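Local coordinates for protein nitrite transporter NirC (Salmonella enterica subsp. enterica serovar Typhimurium, PDB 4FC4) that forms a pentameric membrane channel of the formate/nitrite transporter family that carries nitrite into and out of the cell across the cytoplasmic membrane, at residues Ile42-Asn50 and Leu130-Val141. Numbering follows the deposited sequence.
Sequences IILIFTLGN and LLPVDTSIVHSV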
ATOM      1  N   ILE B  42     -11.381  11.015  14.273  1.00 38.08           N
ATOM      2  CA  ILE B  42     -11.475  12.448  14.150  1.00 36.80           C
ATOM      3  C   ILE B  42     -10.293  13.122  14.894  1.00 37.99           C
ATOM      4  O   ILE B  42      -9.737  14.118  14.426  1.00 40.26           O
ATOM      5  CB  ILE B  42     -12.774  13.001  14.794  1.00 37.53           C
ATOM      6  CG1 ILE B  42     -13.974  12.836  13.862  1.00 38.30           C
ATOM      7  CG2 ILE B  42     -12.550  14.495  15.110  1.00 37.40           C
ATOM      8  CD1 ILE B  42     -13.974  13.733  12.599  1.00 37.10           C
ATOM      9  N   ILE B  43      -9.923  12.604  16.066  1.00 37.93           N
ATOM     10  CA  ILE B  43      -8.821  13.189  16.802  1.00 37.39           C
ATOM     11  C   ILE B  43      -7.578  13.069  15.910  1.00 39.15           C
ATOM     12  O   ILE B  43      -6.832  14.054  15.764  1.00 38.23           O
ATOM     13  CB  ILE B  43      -8.595  12.534  18.187  1.00 38.86           C
ATOM     14  CG1 ILE B  43      -9.826  12.770  19.097  1.00 37.06           C
ATOM     15  CG2 ILE B  43      -7.325  13.128  18.812  1.00 38.00           C
ATOM     16  CD1 ILE B  43      -9.920  11.907  20.333  1.00 36.52           C
ATOM     17  N   LEU B  44      -7.411  11.910  15.249  1.00 36.65           N
ATOM     18  CA  LEU B  44      -6.204  11.663  14.451  1.00 37.08           C
ATOM     19  C   LEU B  44      -6.096  12.734  13.362  1.00 38.19           C
ATOM     20  O   LEU B  44      -5.068  13.402  13.200  1.00 38.81           O
ATOM     21  CB  LEU B  44      -6.203  10.261  13.825  1.00 32.24           C
ATOM     22  CG  LEU B  44      -5.145  10.045  12.711  1.00 35.04           C
ATOM     23  CD1 LEU B  44      -3.727  10.432  13.172  1.00 30.70           C
ATOM     24  CD2 LEU B  44      -5.157   8.573  12.288  1.00 35.16           C
ATOM     25  N   ILE B  45      -7.181  12.944  12.633  1.00 40.27           N
ATOM     26  CA  ILE B  45      -7.029  13.734  11.402  1.00 38.98           C
ATOM     27  C   ILE B  45      -7.029  15.218  11.736  1.00 40.28           C
ATOM     28  O   ILE B  45      -6.387  15.982  11.077  1.00 41.45           O
ATOM     29  CB  ILE B  45      -8.094  13.401  10.344  1.00 37.40           C
ATOM     30  CG1 ILE B  45      -9.500  13.758  10.878  1.00 35.33           C
ATOM     31  CG2 ILE B  45      -7.995  11.936   9.908  1.00 34.68           C
ATOM     32  CD1 ILE B  45     -10.538  13.871   9.765  1.00 35.02           C
ATOM     33  N   PHE B  46      -7.718  15.623  12.792  1.00 43.26           N
ATOM     34  CA  PHE B  46      -7.565  17.010  13.256  1.00 42.50           C
ATOM     35  C   PHE B  46      -6.199  17.322  13.868  1.00 41.81           C
ATOM     36  O   PHE B  46      -5.708  18.404  13.693  1.00 41.85           O
ATOM     37  CB  PHE B  46      -8.729  17.411  14.134  1.00 38.77           C
ATOM     38  CG  PHE B  46      -9.916  17.755  13.334  1.00 40.76           C
ATOM     39  CD1 PHE B  46     -10.680  16.726  12.731  1.00 41.07           C
ATOM     40  CD2 PHE B  46     -10.235  19.109  13.060  1.00 42.32           C
ATOM     41  CE1 PHE B  46     -11.774  17.028  11.913  1.00 39.75           C
ATOM     42  CE2 PHE B  46     -11.335  19.415  12.269  1.00 44.08           C
ATOM     43  CZ  PHE B  46     -12.111  18.368  11.708  1.00 44.94           C
ATOM     44  N   THR B  47      -5.569  16.367  14.543  1.00 37.96           N
ATOM     45  CA  THR B  47      -4.209  16.550  14.989  1.00 37.68           C
ATOM     46  C   THR B  47      -3.305  16.768  13.789  1.00 40.92           C
ATOM     47  O   THR B  47      -2.445  17.648  13.799  1.00 45.78           O
ATOM     48  CB  THR B  47      -3.771  15.310  15.809  1.00 38.96           C
ATOM     49  OG1 THR B  47      -4.770  15.134  16.849  1.00 45.56           O
ATOM     50  CG2 THR B  47      -2.383  15.499  16.471  1.00 33.23           C
ATOM     51  N   LEU B  48      -3.487  15.983  12.741  1.00 38.74           N
ATOM     52  CA  LEU B  48      -2.596  16.092  11.633  1.00 39.84           C
ATOM     53  C   LEU B  48      -2.847  17.393  10.867  1.00 44.06           C
ATOM     54  O   LEU B  48      -1.895  18.111  10.516  1.00 46.31           O
ATOM     55  CB  LEU B  48      -2.709  14.854  10.730  1.00 40.17           C
ATOM     56  CG  LEU B  48      -2.295  13.511  11.394  1.00 38.79           C
ATOM     57  CD1 LEU B  48      -2.587  12.352  10.426  1.00 39.21           C
ATOM     58  CD2 LEU B  48      -0.825  13.516  11.783  1.00 35.24           C
ATOM     59  N   GLY B  49      -4.122  17.679  10.607  1.00 43.32           N
ATOM     60  CA  GLY B  49      -4.523  18.828   9.806  1.00 43.51           C
ATOM     61  C   GLY B  49      -4.119  20.086  10.500  1.00 45.63           C
ATOM     62  O   GLY B  49      -3.721  21.042   9.842  1.00 53.08           O
ATOM     63  N   ASN B  50      -4.177  20.071  11.833  1.00 44.75           N
ATOM     64  CA  ASN B  50      -3.860  21.247  12.661  1.00 46.40           C
ATOM     65  C   ASN B  50      -2.450  21.753  12.457  1.00 48.25           C
ATOM     66  O   ASN B  50      -2.215  22.911  12.660  1.00 51.06           O
ATOM     67  CB  ASN B  50      -4.167  21.075  14.173  1.00 41.59           C
ATOM     68  CG  ASN B  50      -4.296  22.438  14.902  1.00 46.40           C
ATOM     69  OD1 ASN B  50      -5.063  23.317  14.488  1.00 50.87           O
ATOM     70  ND2 ASN B  50      -3.581  22.604  15.990  1.00 43.14           N
ATOM     71  N   LEU B 130      -5.310  19.909  20.927  1.00 48.04           N
ATOM     72  CA  LEU B 130      -6.224  20.555  20.007  1.00 46.27           C
ATOM     73  C   LEU B 130      -7.203  21.543  20.671  1.00 52.68           C
ATOM     74  O   LEU B 130      -7.830  22.355  19.961  1.00 53.97           O
ATOM     75  CB  LEU B 130      -7.061  19.501  19.308  1.00 44.61           C
ATOM     76  CG  LEU B 130      -6.386  18.626  18.257  1.00 45.12           C
ATOM     77  CD1 LEU B 130      -7.344  17.520  17.835  1.00 37.68           C
ATOM     78  CD2 LEU B 130      -5.964  19.467  17.063  1.00 41.55           C
ATOM     79  N   LEU B 131      -7.337  21.468  22.007  1.00 48.45           N
ATOM     80  CA  LEU B 131      -8.399  22.148  22.767  1.00 48.47           C
ATOM     81  C   LEU B 131      -8.145  23.565  23.214  1.00 52.48           C
ATOM     82  O   LEU B 131      -9.055  24.391  23.039  1.00 53.17           O
ATOM     83  CB  LEU B 131      -8.797  21.356  24.007  1.00 47.49           C
ATOM     84  CG  LEU B 131      -9.134  19.917  23.623  1.00 48.43           C
ATOM     85  CD1 LEU B 131      -9.446  19.084  24.860  1.00 46.04           C
ATOM     86  CD2 LEU B 131     -10.239  19.859  22.568  1.00 44.63           C
ATOM     87  N   PRO B 132      -6.941  23.844  23.824  1.00 54.02           N
ATOM     88  CA  PRO B 132      -6.726  25.100  24.554  1.00 57.98           C
ATOM     89  C   PRO B 132      -6.510  26.329  23.671  1.00 59.79           C
ATOM     90  O   PRO B 132      -6.847  27.442  24.096  1.00 56.79           O
ATOM     91  CB  PRO B 132      -5.480  24.809  25.409  1.00 55.65           C
ATOM     92  CG  PRO B 132      -4.690  23.845  24.576  1.00 58.45           C
ATOM     93  CD  PRO B 132      -5.694  23.031  23.798  1.00 54.76           C
ATOM     94  N   VAL B 133      -5.971  26.141  22.459  1.00 59.91           N
ATOM     95  CA  VAL B 133      -5.757  27.316  21.582  1.00 61.16           C
ATOM     96  C   VAL B 133      -6.995  27.699  20.735  1.00 61.52           C
ATOM     97  O   VAL B 133      -7.524  26.834  20.019  1.00 57.95           O
ATOM     98  CB  VAL B 133      -4.456  27.196  20.746  1.00 58.83           C
ATOM     99  CG1 VAL B 133      -4.136  28.519  20.054  1.00 55.37           C
ATOM    100  CG2 VAL B 133      -3.290  26.780  21.643  1.00 56.14           C
ATOM    101  N   ASP B 134      -7.446  28.970  20.841  1.00 60.88           N
ATOM    102  CA  ASP B 134      -8.581  29.509  20.041  1.00 62.30           C
ATOM    103  C   ASP B 134      -8.401  29.353  18.519  1.00 59.58           C
ATOM    104  O   ASP B 134      -9.364  29.202  17.741  1.00 57.42           O
ATOM    105  CB  ASP B 134      -8.898  30.980  20.404  1.00 67.51           C
ATOM    106  CG  ASP B 134      -7.772  31.986  20.000  1.00 71.05           C
ATOM    107  OD1 ASP B 134      -6.629  31.593  19.672  1.00 71.11           O
ATOM    108  OD2 ASP B 134      -8.036  33.205  20.023  1.00 74.34           O
ATOM    109  N   THR B 135      -7.151  29.346  18.101  1.00 58.52           N
ATOM    110  CA  THR B 135      -6.869  29.215  16.697  1.00 58.82           C
ATOM    111  C   THR B 135      -6.956  27.789  16.125  1.00 57.74           C
ATOM    112  O   THR B 135      -6.932  27.641  14.904  1.00 58.66           O
ATOM    113  CB  THR B 135      -5.507  29.797  16.344  1.00 61.48           C
ATOM    114  OG1 THR B 135      -5.387  29.726  14.930  1.00 67.39           O
ATOM    115  CG2 THR B 135      -4.388  28.983  16.960  1.00 58.35           C
ATOM    116  N   SER B 136      -7.032  26.769  16.990  1.00 53.87           N
ATOM    117  CA  SER B 136      -7.160  25.395  16.570  1.00 52.78           C
ATOM    118  C   SER B 136      -8.228  25.154  15.478  1.00 53.69           C
ATOM    119  O   SER B 136      -9.390  25.648  15.580  1.00 53.62           O
ATOM    120  CB  SER B 136      -7.475  24.499  17.777  1.00 51.29           C
ATOM    121  OG  SER B 136      -7.905  23.168  17.381  1.00 47.44           O
ATOM    122  N   ILE B 137      -7.869  24.312  14.501  1.00 46.90           N
ATOM    123  CA  ILE B 137      -8.812  23.989  13.436  1.00 46.93           C
ATOM    124  C   ILE B 137     -10.062  23.278  13.944  1.00 46.04           C
ATOM    125  O   ILE B 137     -11.094  23.325  13.274  1.00 49.28           O
ATOM    126  CB  ILE B 137      -8.183  23.259  12.196  1.00 44.16           C
ATOM    127  CG1 ILE B 137      -7.689  21.845  12.521  1.00 41.15           C
ATOM    128  CG2 ILE B 137      -7.051  24.118  11.622  1.00 47.12           C
ATOM    129  CD1 ILE B 137      -7.496  20.961  11.257  1.00 38.95           C
ATOM    130  N   VAL B 138      -9.958  22.616  15.093  1.00 45.90           N
ATOM    131  CA  VAL B 138     -11.122  22.048  15.781  1.00 45.91           C
ATOM    132  C   VAL B 138     -12.147  23.153  15.989  1.00 45.81           C
ATOM    133  O   VAL B 138     -13.327  22.961  15.687  1.00 49.20           O
ATOM    134  CB  VAL B 138     -10.741  21.314  17.126  1.00 47.29           C
ATOM    135  CG1 VAL B 138     -11.878  21.236  18.146  1.00 44.58           C
ATOM    136  CG2 VAL B 138     -10.210  19.897  16.874  1.00 43.86           C
ATOM    137  N   HIS B 139     -11.716  24.322  16.450  1.00 47.91           N
ATOM    138  CA  HIS B 139     -12.679  25.455  16.649  1.00 48.46           C
ATOM    139  C   HIS B 139     -13.167  26.120  15.394  1.00 48.52           C
ATOM    140  O   HIS B 139     -14.375  26.385  15.285  1.00 52.07           O
ATOM    141  CB  HIS B 139     -12.170  26.468  17.651  1.00 46.06           C
ATOM    142  CG  HIS B 139     -11.802  25.842  18.946  1.00 48.35           C
ATOM    143  ND1 HIS B 139     -10.610  26.036  19.537  1.00 49.66           N
ATOM    144  CD2 HIS B 139     -12.478  24.897  19.717  1.00 48.89           C
ATOM    145  CE1 HIS B 139     -10.545  25.292  20.658  1.00 50.46           C
ATOM    146  NE2 HIS B 139     -11.692  24.601  20.771  1.00 49.91           N
ATOM    147  N   SER B 140     -12.283  26.359  14.419  1.00 44.63           N
ATOM    148  CA  SER B 140     -12.740  27.051  13.236  1.00 45.15           C
ATOM    149  C   SER B 140     -13.597  26.115  12.358  1.00 45.31           C
ATOM    150  O   SER B 140     -14.608  26.527  11.778  1.00 45.68           O
ATOM    151  CB  SER B 140     -11.593  27.703  12.500  1.00 44.20           C
ATOM    152  OG  SER B 140     -10.636  26.742  12.153  1.00 44.81           O
ATOM    153  N   VAL B 141     -13.256  24.835  12.300  1.00 43.96           N
ATOM    154  CA  VAL B 141     -14.073  23.908  11.485  1.00 43.91           C
ATOM    155  C   VAL B 141     -15.447  23.617  12.130  1.00 47.16           C
ATOM    156  O   VAL B 141     -16.453  23.616  11.433  1.00 50.71           O
ATOM    157  CB  VAL B 141     -13.281  22.626  11.089  1.00 40.79           C
ATOM    158  CG1 VAL B 141     -14.126  21.640  10.276  1.00 37.04           C
ATOM    159  CG2 VAL B 141     -12.088  23.037  10.289  1.00 37.09           C
TER
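N50, in the last turn of helix 24-51, accepts a hydrogen bond from the backbone of I137 in the first turn of helix 137-147: I137 N lies 3.0 Å from N50 OD1. The bond is nearly straight at the hydrogen (173°), although the donor is tilted from the plane of the amide. With CG anti to the backbone N (chi1 -160°), N50 reaches out to this helix start and runs antiparallel to the I137 side chain. I137 in turn lays its CD1 against the backbone where G49 has no side chain, 3.6 Å from G49 C.

One turn back, the F46 ring meets three residues of the short helix. V141 CB sits at the ring edge, 3.9 Å from F46 CE2, while I137 CD1 and V138 CG2 approach F46 CD2 obliquely. L130 fills the flank between F46, T47 and N50, with its CD2 3.5 Å from F46 O and its CD1 3.6 Å from T47 OG1. That hydroxyl donates a hydrogen bond to I43 O from above its carbonyl plane; I43 O also accepts from T47 N.

S136 orders the second shell. Its OG donates in plane to a lone pair of L130 O (2.7 Å) and, as N-cap, accepts from V138 N, tying both ends of the connecting loop together. Beyond, M61 and L204 also pack on F46, and A192 of a neighbouring subunit touches T47.

Segments 42-50 and 137-141 cross at 103°, joining the C-terminal end of a predicted membrane-spanning helix to the start of helix 137-147. The interface is mostly apolar with one hydrogen bond across it; N50 from outside and S136 locally satisfy first-turn amides beside buried F46, I137 and L130.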